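Local atomic coordinates of beta-lactamase/D-alanine Carboxypeptidase (Yersinia pestis, PDB entry 3RJU), a protein that probably acts as a serine hydrolase of the beta-lactamase and penicillin-binding protein family, cleaving beta-lactams or the terminal D-alanine of peptidoglycan peptides. Residues 19-24 with 325-330; 308-313 with 333-338; 84-89 with 103-108; 112-117 with 162-167; 193-198 with 230-235. One frame throughout, in Å; residues are numbered along the deposited sequence. Where two conformers were deposited one is given.

Interaction 1: residues 19-24 with 325-330; sequences YNSGAV and VVVTRS
S330 OG gives its proton to G22 O at 2.7 Å, lying in the carbonyl plane on a lone pair. The hydroxyl is put there by a first torsion of 68°, which sets OG between the backbone N and the carbonyl carbon. A second bond runs from V24 N to T328 O (2.9 Å); it is nearly straight, 168° at the hydrogen, and the same oxygen receives a CA-H contact from A23. Two carbonyls, one from each side, thus hold the two segments together where they run about 81° apart. A23 CB presses on V327 CG1 at 3.5 Å, closer than usual for two carbons, while the other branch, V327 CG2, lies 3.9 Å from S21 OG, a hydroxyl that is bonded back to I17 O in its own helix. V24 crosses T328 obliquely, its CB 3.5 Å from T328 OG1, and V24 CG2 reaches R329 O at 3.4 Å. T328 OG1 itself is taken by G25 N. G22, with positive phi, closes the N-terminal helix as a Schellman motif, and the chain leaving it meets the end of strand 321-328 just before entering strand 25-32, its neighbour in the antiparallel sheet.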
# COMPACT_ATOMS: atom_id res chain seq x y z
N TYR A 19 -16.29 14.70 6.27
CA TYR A 19 -17.61 14.42 6.83
C TYR A 19 -18.25 13.16 6.25
O TYR A 19 -18.84 12.37 6.99
CB TYR A 19 -18.55 15.62 6.67
CG TYR A 19 -18.20 16.71 7.65
CD1 TYR A 19 -18.33 16.50 9.02
CD2 TYR A 19 -17.73 17.93 7.21
CE1 TYR A 19 -18.00 17.49 9.92
CE2 TYR A 19 -17.40 18.93 8.10
CZ TYR A 19 -17.53 18.70 9.45
OH TYR A 19 -17.21 19.72 10.34
N ASN A 20 -18.16 12.98 4.93
CA ASN A 20 -18.85 11.86 4.31
C ASN A 20 -18.28 10.52 4.74
O ASN A 20 -18.99 9.52 4.77
CB ASN A 20 -18.79 11.94 2.78
CG ASN A 20 -19.61 13.08 2.23
OD1 ASN A 20 -20.50 13.60 2.90
ND2 ASN A 20 -19.33 13.47 0.99
N SER A 21 -16.98 10.52 5.04
CA SER A 21 -16.29 9.29 5.43
C SER A 21 -16.53 8.98 6.91
O SER A 21 -16.11 7.93 7.39
CB SER A 21 -14.79 9.43 5.16
OG SER A 21 -14.21 10.35 6.07
N GLY A 22 -17.17 9.89 7.64
CA GLY A 22 -17.38 9.69 9.06
C GLY A 22 -16.07 9.64 9.84
O GLY A 22 -16.00 9.03 10.90
N ALA A 23 -15.03 10.28 9.32
CA ALA A 23 -13.73 10.25 9.99
C ALA A 23 -13.75 10.78 11.41
O ALA A 23 -14.42 11.78 11.71
CB ALA A 23 -12.69 11.03 9.17
N VAL A 24 -12.96 10.15 12.28
CA VAL A 24 -12.64 10.73 13.57
C VAL A 24 -11.59 11.82 13.31
O VAL A 24 -11.73 12.97 13.74
CB VAL A 24 -12.06 9.68 14.53
CG1 VAL A 24 -11.52 10.35 15.79
CG2 VAL A 24 -13.12 8.64 14.89
N VAL A 325 -4.70 10.08 1.23
CA VAL A 325 -5.58 10.42 2.33
C VAL A 325 -5.52 9.32 3.38
O VAL A 325 -5.36 8.14 3.07
CB VAL A 325 -7.06 10.64 1.87
CG1 VAL A 325 -7.62 9.37 1.26
CG2 VAL A 325 -7.91 11.12 3.02
N VAL A 326 -5.60 9.73 4.64
CA VAL A 326 -5.66 8.78 5.74
C VAL A 326 -6.79 9.24 6.66
O VAL A 326 -6.92 10.44 6.98
CB VAL A 326 -4.31 8.66 6.53
CG1 VAL A 326 -3.78 10.02 6.98
CG2 VAL A 326 -4.51 7.71 7.72
N VAL A 327 -7.62 8.29 7.05
CA VAL A 327 -8.73 8.55 7.96
C VAL A 327 -8.72 7.53 9.08
O VAL A 327 -8.46 6.35 8.86
CB VAL A 327 -10.08 8.46 7.17
CG1 VAL A 327 -11.27 8.07 8.06
CG2 VAL A 327 -10.35 9.75 6.38
N THR A 328 -8.97 7.98 10.30
CA THR A 328 -9.31 7.05 11.37
C THR A 328 -10.84 6.85 11.40
O THR A 328 -11.62 7.81 11.35
CB THR A 328 -8.79 7.55 12.72
OG1 THR A 328 -9.07 8.95 12.83
CG2 THR A 328 -7.29 7.33 12.86
N ARG A 329 -11.27 5.59 11.44
CA ARG A 329 -12.68 5.24 11.29
C ARG A 329 -13.53 5.64 12.50
O ARG A 329 -13.09 5.52 13.64
CB ARG A 329 -12.84 3.73 11.11
CG ARG A 329 -12.21 3.17 9.83
CD ARG A 329 -12.69 1.73 9.62
NE ARG A 329 -14.12 1.70 9.31
CZ ARG A 329 -15.08 1.32 10.16
NH1 ARG A 329 -16.35 1.36 9.80
NH2 ARG A 329 -14.77 0.89 11.39
N SER A 330 -14.76 6.07 12.25
CA SER A 330 -15.79 5.89 13.26
C SER A 330 -16.60 4.64 12.89
O SER A 330 -16.37 4.03 11.83
CB SER A 330 -16.71 7.11 13.34
OG SER A 330 -17.48 7.22 12.16

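Interaction 2: residues 308-313 with 333-338; sequences GFITYM and TKFSNM
I310 and F335 are the residues at which the two backbones come closest, with CA atoms 6.9 Å apart; Y312 CA and M338 CA follow at 8.1 Å. Residues 309-313 are extended strand, whereas 333-338 leads from a loop into helix 336-349, so side chains bridge the gap. I310 points at the other segment and has the largest share of the contact. Its CD1 meets T333 CG2 tip to tip at 3.6 Å, and both CG1 and CD1 touch the selenium of selenomethionine M338, with I310 CD1 to M338 SE at 3.7 Å. The F335 ring slides past I310 in the opposite direction: F335 CD1 lies 3.7 Å from I310 CB, and F335 CE1 comes 3.3 Å from T311 O, which sits at the ring's edge and in its plane. M338 bends at chi3 (76°), turning CE toward the strand, where it meets Y312 CB at 3.8 Å. The polar ends turn to other partners, Y312 OH to N343 and T333 OG1 to S21 O. Helix and sheet are therefore joined here by largely buried carbon and selenium surfaces, and the polar atom of the strand segment that F335 meets, T311 O, faces the aromatic C-H rim, an electrostatically favourable but probably weak approach.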
# COMPACT_ATOMS: atom_id res chain seq x y z
N GLY A 308 -8.18 0.37 12.50
CA GLY A 308 -8.92 1.61 12.68
C GLY A 308 -8.56 2.69 11.68
O GLY A 308 -9.15 3.79 11.70
N PHE A 309 -7.60 2.39 10.79
CA PHE A 309 -7.19 3.33 9.73
C PHE A 309 -7.71 2.88 8.39
O PHE A 309 -7.77 1.67 8.11
CB PHE A 309 -5.66 3.41 9.62
CG PHE A 309 -5.00 4.15 10.75
CD1 PHE A 309 -4.68 5.50 10.62
CD2 PHE A 309 -4.76 3.51 11.95
CE1 PHE A 309 -4.09 6.19 11.67
CE2 PHE A 309 -4.17 4.19 13.01
CZ PHE A 309 -3.84 5.54 12.86
N ILE A 310 -8.06 3.84 7.55
CA ILE A 310 -8.23 3.59 6.12
C ILE A 310 -7.38 4.58 5.33
O ILE A 310 -7.24 5.75 5.71
CB ILE A 310 -9.70 3.64 5.65
CG1 ILE A 310 -10.40 4.95 6.07
CG2 ILE A 310 -10.46 2.39 6.15
CD1 ILE A 310 -11.77 5.09 5.43
N THR A 311 -6.78 4.10 4.25
CA THR A 311 -5.88 4.92 3.46
C THR A 311 -6.16 4.72 1.98
O THR A 311 -6.69 3.69 1.56
CB THR A 311 -4.39 4.55 3.70
OG1 THR A 311 -4.23 3.13 3.61
CG2 THR A 311 -3.93 5.00 5.08
N TYR A 312 -5.83 5.74 1.20
CA TYR A 312 -6.00 5.64 -0.23
C TYR A 312 -5.00 6.57 -0.89
O TYR A 312 -4.78 7.71 -0.44
CB TYR A 312 -7.43 6.02 -0.61
CG TYR A 312 -7.80 5.90 -2.08
CD1 TYR A 312 -7.66 4.68 -2.76
CD2 TYR A 312 -8.30 7.01 -2.78
CE1 TYR A 312 -8.02 4.57 -4.10
CE2 TYR A 312 -8.67 6.90 -4.12
CZ TYR A 312 -8.52 5.68 -4.78
OH TYR A 312 -8.87 5.55 -6.11
N MSE A 313 -4.39 6.09 -1.97
CA MSE A 313 -3.53 6.93 -2.78
C MSE A 313 -4.01 6.82 -4.22
O MSE A 313 -4.22 5.71 -4.71
CB MSE A 313 -2.07 6.48 -2.69
CG MSE A 313 -1.13 7.38 -3.49
SE MSE A 313 0.74 6.93 -3.26
CE MSE A 313 0.89 7.24 -1.35
N THR A 333 -18.08 4.62 9.32
CA THR A 333 -17.20 4.86 8.17
C THR A 333 -17.31 3.79 7.08
O THR A 333 -17.17 2.59 7.36
CB THR A 333 -15.74 4.97 8.62
OG1 THR A 333 -15.59 6.14 9.46
CG2 THR A 333 -14.80 5.05 7.40
N LYS A 334 -17.56 4.24 5.85
CA LYS A 334 -17.52 3.37 4.68
C LYS A 334 -16.37 3.80 3.78
O LYS A 334 -16.25 4.97 3.41
CB LYS A 334 -18.84 3.44 3.89
CG LYS A 334 -18.85 2.59 2.58
CD LYS A 334 -20.11 2.87 1.74
CE LYS A 334 -20.47 1.74 0.76
NZ LYS A 334 -19.31 1.17 0.02
N PHE A 335 -15.50 2.85 3.44
CA PHE A 335 -14.25 3.17 2.76
C PHE A 335 -14.46 3.98 1.50
O PHE A 335 -13.76 4.99 1.25
CB PHE A 335 -13.47 1.89 2.39
CG PHE A 335 -12.18 2.19 1.69
CD1 PHE A 335 -11.00 2.38 2.42
CD2 PHE A 335 -12.14 2.33 0.30
CE1 PHE A 335 -9.81 2.72 1.79
CE2 PHE A 335 -10.96 2.64 -0.35
CZ PHE A 335 -9.78 2.83 0.39
N SER A 336 -15.39 3.53 0.65
CA SER A 336 -15.53 4.19 -0.64
C SER A 336 -16.11 5.60 -0.53
O SER A 336 -16.03 6.36 -1.48
CB SER A 336 -16.34 3.33 -1.61
OG SER A 336 -17.65 3.16 -1.15
N ASN A 337 -16.66 5.96 0.63
CA ASN A 337 -17.07 7.36 0.83
C ASN A 337 -15.88 8.29 1.00
O ASN A 337 -16.01 9.51 0.89
CB ASN A 337 -18.04 7.48 2.01
CG ASN A 337 -19.40 6.94 1.65
OD1 ASN A 337 -19.72 6.84 0.47
ND2 ASN A 337 -20.20 6.58 2.65
N MSE A 338 -14.72 7.71 1.28
CA MSE A 338 -13.49 8.46 1.27
C MSE A 338 -12.85 8.38 -0.12
O MSE A 338 -12.55 9.41 -0.72
CB MSE A 338 -12.53 7.90 2.33
CG MSE A 338 -11.17 8.60 2.36
SE MSE A 338 -9.95 7.74 3.61
CE MSE A 338 -9.51 6.19 2.52

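Interaction 3: residues 84-89 with 103-108; sequences TDPLKK and KQPIRL
P86 lies beside P105, the two rings pointing the same way with P86 CG and P105 CG 4.1 Å apart. Next to them R107 NH1 donates to T84 O at 2.8 Å, with 159° at the hydrogen; the oxygen lies 5° out of the guanidinium plane and NH1 lies in the carbonyl plane. The arm runs extended from CG to NE alongside that carbonyl, R107 CD coming within 3.3 Å of T84 O. P105 CG sits 3.7 Å above one face of the R107 guanidinium, displaced toward the rim, so a proline of its own segment partly covers it. The backbones meet in a single bridge, P86 with R107, whose CA atoms are 4.0 Å apart. L108 N bonds to D85 O, nearly along the C=O axis, and L87 N to I106 O at 2.8 Å. I106 O also receives a proton from water 1, which in turn accepts from K88 N, and P86 CA-H approaches the same oxygen. The leucines L87 and L108 approach through CD1 and CD2, and both also rest on A170 of helix 162-175. D85 OD2 is engaged by Y90 OH and K82 N. The arrangement is a lone beta bridge between two loop segments leading from helix 64-77 to helix 108-113; R107 is the N-cap of the latter, and the bond from L108 N ties that helix's first residue to the loop before it.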
# COMPACT_ATOMS: atom_id res chain seq x y z
N THR A 84 10.74 -12.82 -12.28
CA THR A 84 10.33 -14.16 -12.69
C THR A 84 10.90 -15.29 -11.82
O THR A 84 10.64 -16.47 -12.08
CB THR A 84 10.72 -14.41 -14.14
OG1 THR A 84 12.08 -14.04 -14.32
CG2 THR A 84 9.85 -13.56 -15.07
N ASP A 85 11.67 -14.95 -10.79
CA ASP A 85 12.24 -15.99 -9.93
C ASP A 85 11.12 -16.74 -9.24
O ASP A 85 10.20 -16.13 -8.68
CB ASP A 85 13.11 -15.40 -8.83
CG ASP A 85 14.46 -14.95 -9.31
OD1 ASP A 85 14.89 -15.39 -10.40
OD2 ASP A 85 15.10 -14.15 -8.60
N PRO A 86 11.21 -18.06 -9.23
CA PRO A 86 10.29 -18.84 -8.38
C PRO A 86 10.48 -18.46 -6.91
O PRO A 86 11.61 -18.25 -6.46
CB PRO A 86 10.76 -20.27 -8.60
CG PRO A 86 11.35 -20.25 -9.99
CD PRO A 86 12.04 -18.92 -10.09
N LEU A 87 9.38 -18.36 -6.17
CA LEU A 87 9.49 -18.17 -4.73
C LEU A 87 10.41 -19.24 -4.12
O LEU A 87 11.14 -18.96 -3.17
CB LEU A 87 8.11 -18.22 -4.07
CG LEU A 87 8.09 -18.15 -2.55
CD1 LEU A 87 8.70 -16.85 -2.08
CD2 LEU A 87 6.65 -18.26 -2.04
N LYS A 88 10.37 -20.45 -4.65
CA LYS A 88 11.15 -21.54 -4.08
C LYS A 88 12.67 -21.31 -4.17
O LYS A 88 13.43 -22.00 -3.50
CB LYS A 88 10.76 -22.89 -4.70
CG LYS A 88 11.22 -23.08 -6.12
CD LYS A 88 11.40 -24.57 -6.43
CE LYS A 88 10.07 -25.33 -6.45
NZ LYS A 88 9.26 -25.09 -7.69
N LYS A 89 13.09 -20.35 -4.98
CA LYS A 89 14.51 -19.98 -5.03
C LYS A 89 14.99 -19.39 -3.71
O LYS A 89 16.18 -19.49 -3.35
CB LYS A 89 14.78 -19.00 -6.16
CG LYS A 89 16.23 -18.64 -6.38
CD LYS A 89 16.40 -17.97 -7.74
CE LYS A 89 17.87 -17.63 -8.01
NZ LYS A 89 18.35 -16.58 -7.05
N LYS A 103 6.18 -27.34 -13.72
CA LYS A 103 6.64 -26.30 -14.63
C LYS A 103 5.91 -24.97 -14.44
O LYS A 103 6.16 -24.02 -15.18
CB LYS A 103 6.50 -26.75 -16.09
CG LYS A 103 7.20 -28.09 -16.42
CD LYS A 103 8.71 -28.03 -16.20
CE LYS A 103 9.36 -29.37 -16.55
NZ LYS A 103 10.84 -29.38 -16.38
N GLN A 104 5.00 -24.91 -13.46
CA GLN A 104 4.24 -23.67 -13.17
C GLN A 104 4.44 -23.20 -11.73
O GLN A 104 3.51 -23.15 -10.94
CB GLN A 104 2.73 -23.85 -13.45
CG GLN A 104 2.38 -24.19 -14.90
CD GLN A 104 1.01 -23.67 -15.35
OE1 GLN A 104 0.75 -22.45 -15.31
NE2 GLN A 104 0.12 -24.60 -15.80
N PRO A 105 5.68 -22.87 -11.37
CA PRO A 105 5.91 -22.43 -9.98
C PRO A 105 5.34 -21.06 -9.71
O PRO A 105 5.18 -20.27 -10.64
CB PRO A 105 7.43 -22.36 -9.89
CG PRO A 105 7.86 -22.03 -11.31
CD PRO A 105 6.92 -22.83 -12.18
N ILE A 106 5.05 -20.76 -8.45
CA ILE A 106 4.74 -19.39 -8.06
C ILE A 106 6.01 -18.56 -8.19
O ILE A 106 7.04 -18.92 -7.64
CB ILE A 106 4.24 -19.35 -6.62
CG1 ILE A 106 2.87 -20.02 -6.52
CG2 ILE A 106 4.16 -17.91 -6.09
CD1 ILE A 106 2.45 -20.37 -5.12
N ARG A 107 5.93 -17.44 -8.91
CA ARG A 107 7.07 -16.54 -9.08
C ARG A 107 6.84 -15.22 -8.33
O ARG A 107 5.71 -14.92 -7.92
CB ARG A 107 7.32 -16.27 -10.57
CG ARG A 107 7.52 -17.55 -11.34
CD ARG A 107 7.56 -17.30 -12.84
NE ARG A 107 7.63 -18.56 -13.58
CZ ARG A 107 8.76 -19.18 -13.92
NH1 ARG A 107 9.94 -18.65 -13.62
NH2 ARG A 107 8.71 -20.34 -14.59
N LEU A 108 7.90 -14.44 -8.15
CA LEU A 108 7.76 -13.20 -7.37
C LEU A 108 6.70 -12.28 -7.98
O LEU A 108 5.89 -11.71 -7.26
CB LEU A 108 9.09 -12.46 -7.20
CG LEU A 108 10.23 -13.26 -6.55
CD1 LEU A 108 11.45 -12.38 -6.37
CD2 LEU A 108 9.82 -13.93 -5.23
O HOH W 1 8.14 -21.14 -6.36

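Interaction 4: residues 112-117 with 162-167; sequences ASHTSG and LAYDLL
A Schellman motif ends helix 108-113, and the contact joins this C-terminal turn to the first turns of helix 162-175 within the helical part of the beta-lactamase fold. H114, with positive phi, is the first residue to leave the helix. The polar link is a bond from Y164 OH to A112 O, 2.6 Å long. The hydroxyl sits in the carbonyl plane on a lone pair, at a C=O...O angle of 119°, so it meets the helix-end carbonyl from the side. The carbonyl oxygen lies near the plane of the tyrosine ring, at its edge. Y164 OH also pairs with S69 OG of helix 64-77, placing the hydroxyl between two helices. The first torsion of Y164, -105°, falls away from the staggered positions, which suggests that the ring is held at some torsional cost. H114 crosses Y164 at about a right angle as a side chain, but the ring planes are only 40° apart and their centroids 5.4 Å; the touching atoms are CE1 of H114 and CE2 of Y164, at 3.6 Å. H114 ND1 is also bonded to S160 N, and the H114 ring stacks on Y159. Y159 and K65, which Y164 touches, probably belong to the SxxK-type active site of this family, so H114 and Y164 probably lie in its second shell. Smaller contacts close the interface: A112 CB meets L167 CD2 at 4.1 Å, and S116 OG, bonded to L118 N, has A163 CB 4.0 Å away.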
# COMPACT_ATOMS: atom_id res chain seq x y z
N ALA A 112 3.36 -10.39 -6.27
CA ALA A 112 3.16 -8.94 -6.32
C ALA A 112 1.86 -8.51 -7.00
O ALA A 112 1.31 -7.44 -6.71
CB ALA A 112 4.36 -8.25 -6.99
N SER A 113 1.39 -9.33 -7.93
CA SER A 113 0.19 -9.03 -8.71
C SER A 113 -1.08 -9.80 -8.24
O SER A 113 -2.12 -9.75 -8.90
CB SER A 113 0.43 -9.34 -10.19
OG SER A 113 0.75 -10.72 -10.38
N HIS A 114 -0.99 -10.51 -7.12
CA HIS A 114 -2.13 -11.24 -6.55
C HIS A 114 -2.60 -12.43 -7.39
O HIS A 114 -3.76 -12.86 -7.30
CB HIS A 114 -3.32 -10.29 -6.25
CG HIS A 114 -2.95 -9.15 -5.37
ND1 HIS A 114 -2.62 -9.29 -4.03
CD2 HIS A 114 -2.82 -7.83 -5.65
CE1 HIS A 114 -2.31 -8.10 -3.53
NE2 HIS A 114 -2.42 -7.20 -4.49
N THR A 115 -1.69 -12.96 -8.20
CA THR A 115 -2.05 -14.05 -9.11
C THR A 115 -1.39 -15.39 -8.75
O THR A 115 -1.35 -16.31 -9.58
CB THR A 115 -1.75 -13.69 -10.57
OG1 THR A 115 -0.36 -13.35 -10.70
CG2 THR A 115 -2.63 -12.51 -11.02
N SER A 116 -0.91 -15.51 -7.52
CA SER A 116 -0.14 -16.70 -7.15
C SER A 116 -0.99 -17.94 -6.85
O SER A 116 -0.44 -19.03 -6.77
CB SER A 116 0.72 -16.41 -5.90
OG SER A 116 -0.11 -16.30 -4.74
N GLY A 117 -2.29 -17.76 -6.62
CA GLY A 117 -3.12 -18.87 -6.21
C GLY A 117 -3.13 -19.11 -4.70
O GLY A 117 -3.83 -20.01 -4.21
N LEU A 162 -0.98 -12.72 2.80
CA LEU A 162 -0.01 -13.80 2.93
C LEU A 162 1.05 -13.76 1.82
O LEU A 162 2.25 -13.83 2.10
CB LEU A 162 -0.72 -15.15 2.88
CG LEU A 162 0.17 -16.38 2.84
CD1 LEU A 162 1.08 -16.41 4.09
CD2 LEU A 162 -0.69 -17.65 2.75
N ALA A 163 0.61 -13.69 0.57
CA ALA A 163 1.53 -13.69 -0.55
C ALA A 163 2.53 -12.53 -0.49
O ALA A 163 3.70 -12.69 -0.84
CB ALA A 163 0.76 -13.68 -1.89
N TYR A 164 2.06 -11.35 -0.06
CA TYR A 164 2.92 -10.18 0.04
C TYR A 164 3.94 -10.28 1.18
O TYR A 164 5.06 -9.76 1.05
CB TYR A 164 2.10 -8.88 0.14
CG TYR A 164 2.12 -8.11 -1.15
CD1 TYR A 164 3.11 -7.16 -1.39
CD2 TYR A 164 1.18 -8.36 -2.16
CE1 TYR A 164 3.17 -6.46 -2.57
CE2 TYR A 164 1.23 -7.67 -3.36
CZ TYR A 164 2.23 -6.71 -3.56
OH TYR A 164 2.30 -6.00 -4.73
N ASP A 165 3.58 -10.94 2.28
CA ASP A 165 4.57 -11.16 3.33
C ASP A 165 5.59 -12.23 2.91
O ASP A 165 6.79 -12.10 3.20
CB ASP A 165 3.87 -11.46 4.65
CG ASP A 165 3.12 -10.26 5.16
OD1 ASP A 165 3.73 -9.17 5.13
OD2 ASP A 165 1.93 -10.40 5.53
N LEU A 166 5.13 -13.26 2.20
CA LEU A 166 6.08 -14.20 1.61
C LEU A 166 7.04 -13.49 0.64
O LEU A 166 8.21 -13.82 0.57
CB LEU A 166 5.37 -15.36 0.89
CG LEU A 166 4.63 -16.33 1.82
CD1 LEU A 166 3.73 -17.28 1.02
CD2 LEU A 166 5.60 -17.14 2.70
N LEU A 167 6.53 -12.52 -0.11
CA LEU A 167 7.38 -11.73 -1.00
C LEU A 167 8.45 -10.99 -0.20
O LEU A 167 9.64 -11.00 -0.56
CB LEU A 167 6.55 -10.74 -1.81
CG LEU A 167 7.31 -9.81 -2.75
CD1 LEU A 167 8.19 -10.59 -3.74
CD2 LEU A 167 6.33 -8.89 -3.49

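Interaction 5: residues 193-198 with 230-235; sequences MKNTTL and YSTPED
D235, in the first turn of helix 233-241, grips the type I beta turn M193-T196, and the chain beyond the turn pairs with strand 230-231. The tight part centres on D235 OD2, which accepts twice: from N195 N (2.8 Å) on its syn lone pair and from T196 OG1 (2.8 Å) on its anti lone pair. S231 OG in turn donates to T196 OG1 at 2.7 Å, making a hydroxyl relay that ends on the carboxylate; such donors would probably stabilise its charged form. T197 and Y230 add an antiparallel hydrogen-bonded pair, with Y230 N to T197 O at 2.9 Å and T197 O also in the plane of the Y230 ring at its edge. Selenomethionine M193 lays CG and CE beside D235 O. T232 caps the helix, OG1 accepting from D235 N, and T232 CG2 touches N195 CB at 3.5 Å, while N195 OD1 turns to R207 and Q204. The loose side is exposed K194. K194 NZ stays 4.4 Å from E234 OE2, beyond a salt bridge, and water 2 links them. Water 3 accepts from N195 ND2 and T232 OG1 and donates to E234 OE2 and, at 2.7 Å, to D235 OD1.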
# COMPACT_ATOMS: atom_id res chain seq x y z
N MSE A 193 12.41 9.79 5.51
CA MSE A 193 11.12 9.43 6.10
C MSE A 193 11.37 8.87 7.49
O MSE A 193 11.37 7.63 7.71
CB MSE A 193 10.40 8.42 5.23
CG MSE A 193 10.05 8.99 3.83
SE MSE A 193 9.58 7.62 2.53
CE MSE A 193 7.86 7.14 3.26
N LYS A 194 11.60 9.78 8.42
CA LYS A 194 12.16 9.46 9.72
C LYS A 194 11.13 8.83 10.64
O LYS A 194 11.48 8.37 11.72
CB LYS A 194 12.68 10.74 10.38
CG LYS A 194 11.59 11.78 10.49
CD LYS A 194 12.08 13.13 10.98
CE LYS A 194 10.94 14.15 10.93
NZ LYS A 194 11.39 15.52 11.31
N ASN A 195 9.87 8.83 10.22
CA ASN A 195 8.83 8.19 11.03
C ASN A 195 8.15 7.02 10.33
O ASN A 195 7.03 6.66 10.69
CB ASN A 195 7.79 9.23 11.46
CG ASN A 195 8.30 10.11 12.57
OD1 ASN A 195 8.78 9.61 13.58
ND2 ASN A 195 8.22 11.42 12.38
N THR A 196 8.82 6.44 9.34
CA THR A 196 8.24 5.35 8.57
C THR A 196 8.95 4.06 8.97
O THR A 196 10.17 3.92 8.77
CB THR A 196 8.32 5.61 7.05
OG1 THR A 196 7.59 6.81 6.74
CG2 THR A 196 7.75 4.44 6.24
N THR A 197 8.20 3.13 9.57
CA THR A 197 8.83 2.08 10.35
C THR A 197 7.87 0.92 10.61
O THR A 197 6.65 1.09 10.55
CB THR A 197 9.32 2.64 11.71
OG1 THR A 197 10.02 1.62 12.43
CG2 THR A 197 8.16 3.16 12.56
N LEU A 198 8.43 -0.26 10.88
CA LEU A 198 7.69 -1.42 11.36
C LEU A 198 7.93 -1.62 12.85
O LEU A 198 7.34 -2.50 13.47
CB LEU A 198 8.15 -2.68 10.62
CG LEU A 198 7.85 -2.72 9.13
CD1 LEU A 198 8.78 -3.69 8.39
CD2 LEU A 198 6.37 -3.05 8.88
N TYR A 230 4.05 1.80 9.61
CA TYR A 230 3.60 3.07 10.16
C TYR A 230 4.29 4.19 9.41
O TYR A 230 5.44 4.06 9.00
CB TYR A 230 3.98 3.20 11.62
CG TYR A 230 3.45 2.16 12.57
CD1 TYR A 230 2.29 2.41 13.33
CD2 TYR A 230 4.13 0.97 12.80
CE1 TYR A 230 1.82 1.49 14.24
CE2 TYR A 230 3.65 0.03 13.72
CZ TYR A 230 2.52 0.31 14.45
OH TYR A 230 2.04 -0.61 15.37
N SER A 231 3.60 5.32 9.25
CA SER A 231 4.23 6.48 8.64
C SER A 231 3.61 7.77 9.19
O SER A 231 2.97 7.76 10.26
CB SER A 231 4.14 6.40 7.11
OG SER A 231 4.96 7.38 6.49
N THR A 232 3.78 8.87 8.46
CA THR A 232 3.12 10.13 8.82
C THR A 232 2.70 10.79 7.52
O THR A 232 3.21 10.44 6.44
CB THR A 232 4.08 11.09 9.52
OG1 THR A 232 5.19 11.36 8.64
CG2 THR A 232 4.60 10.51 10.85
N PRO A 233 1.77 11.76 7.59
CA PRO A 233 1.44 12.45 6.35
C PRO A 233 2.67 13.07 5.67
O PRO A 233 2.81 12.95 4.46
CB PRO A 233 0.46 13.53 6.82
CG PRO A 233 -0.25 12.86 8.01
CD PRO A 233 0.88 12.13 8.70
N GLU A 234 3.56 13.70 6.43
CA GLU A 234 4.70 14.37 5.78
C GLU A 234 5.66 13.35 5.14
O GLU A 234 6.21 13.61 4.06
CB GLU A 234 5.42 15.33 6.76
CG GLU A 234 6.23 14.62 7.82
CD GLU A 234 6.70 15.54 8.93
OE1 GLU A 234 6.52 16.78 8.81
OE2 GLU A 234 7.27 15.02 9.92
N ASP A 235 5.86 12.20 5.78
CA ASP A 235 6.72 11.17 5.19
C ASP A 235 6.09 10.67 3.90
O ASP A 235 6.80 10.46 2.90
CB ASP A 235 6.91 9.97 6.13
CG ASP A 235 7.94 10.22 7.23
OD1 ASP A 235 8.37 11.37 7.45
OD2 ASP A 235 8.32 9.24 7.89
O HOH W 2 8.76 16.32 11.72
O HOH W 3 7.45 12.37 9.84

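In the fold
From the N terminus, helix 6-20 ends in segment 19-24, whose partner 325-330 closes interaction 1 only after 300 intervening residues. Interactions 3, 4 and 5 nest inside that loop in series. Interaction 3 ties the connection before helix 108-113, and interaction 4 joins the end of that helix to helix 162-175; the two touch, I106 and L108 packing on S116 and L167. Interaction 5 fixes the loop after helix 179-191 to strand 230-231 and the start of helix 233-241. Interaction 2 crosses interaction 1, since 308-313 precedes and 333-338 follows 325-330; they share neighbouring sheet strands and meet where V327 packs on M338. Interactions 1 and 3 stand about 40 Å apart, centre to centre.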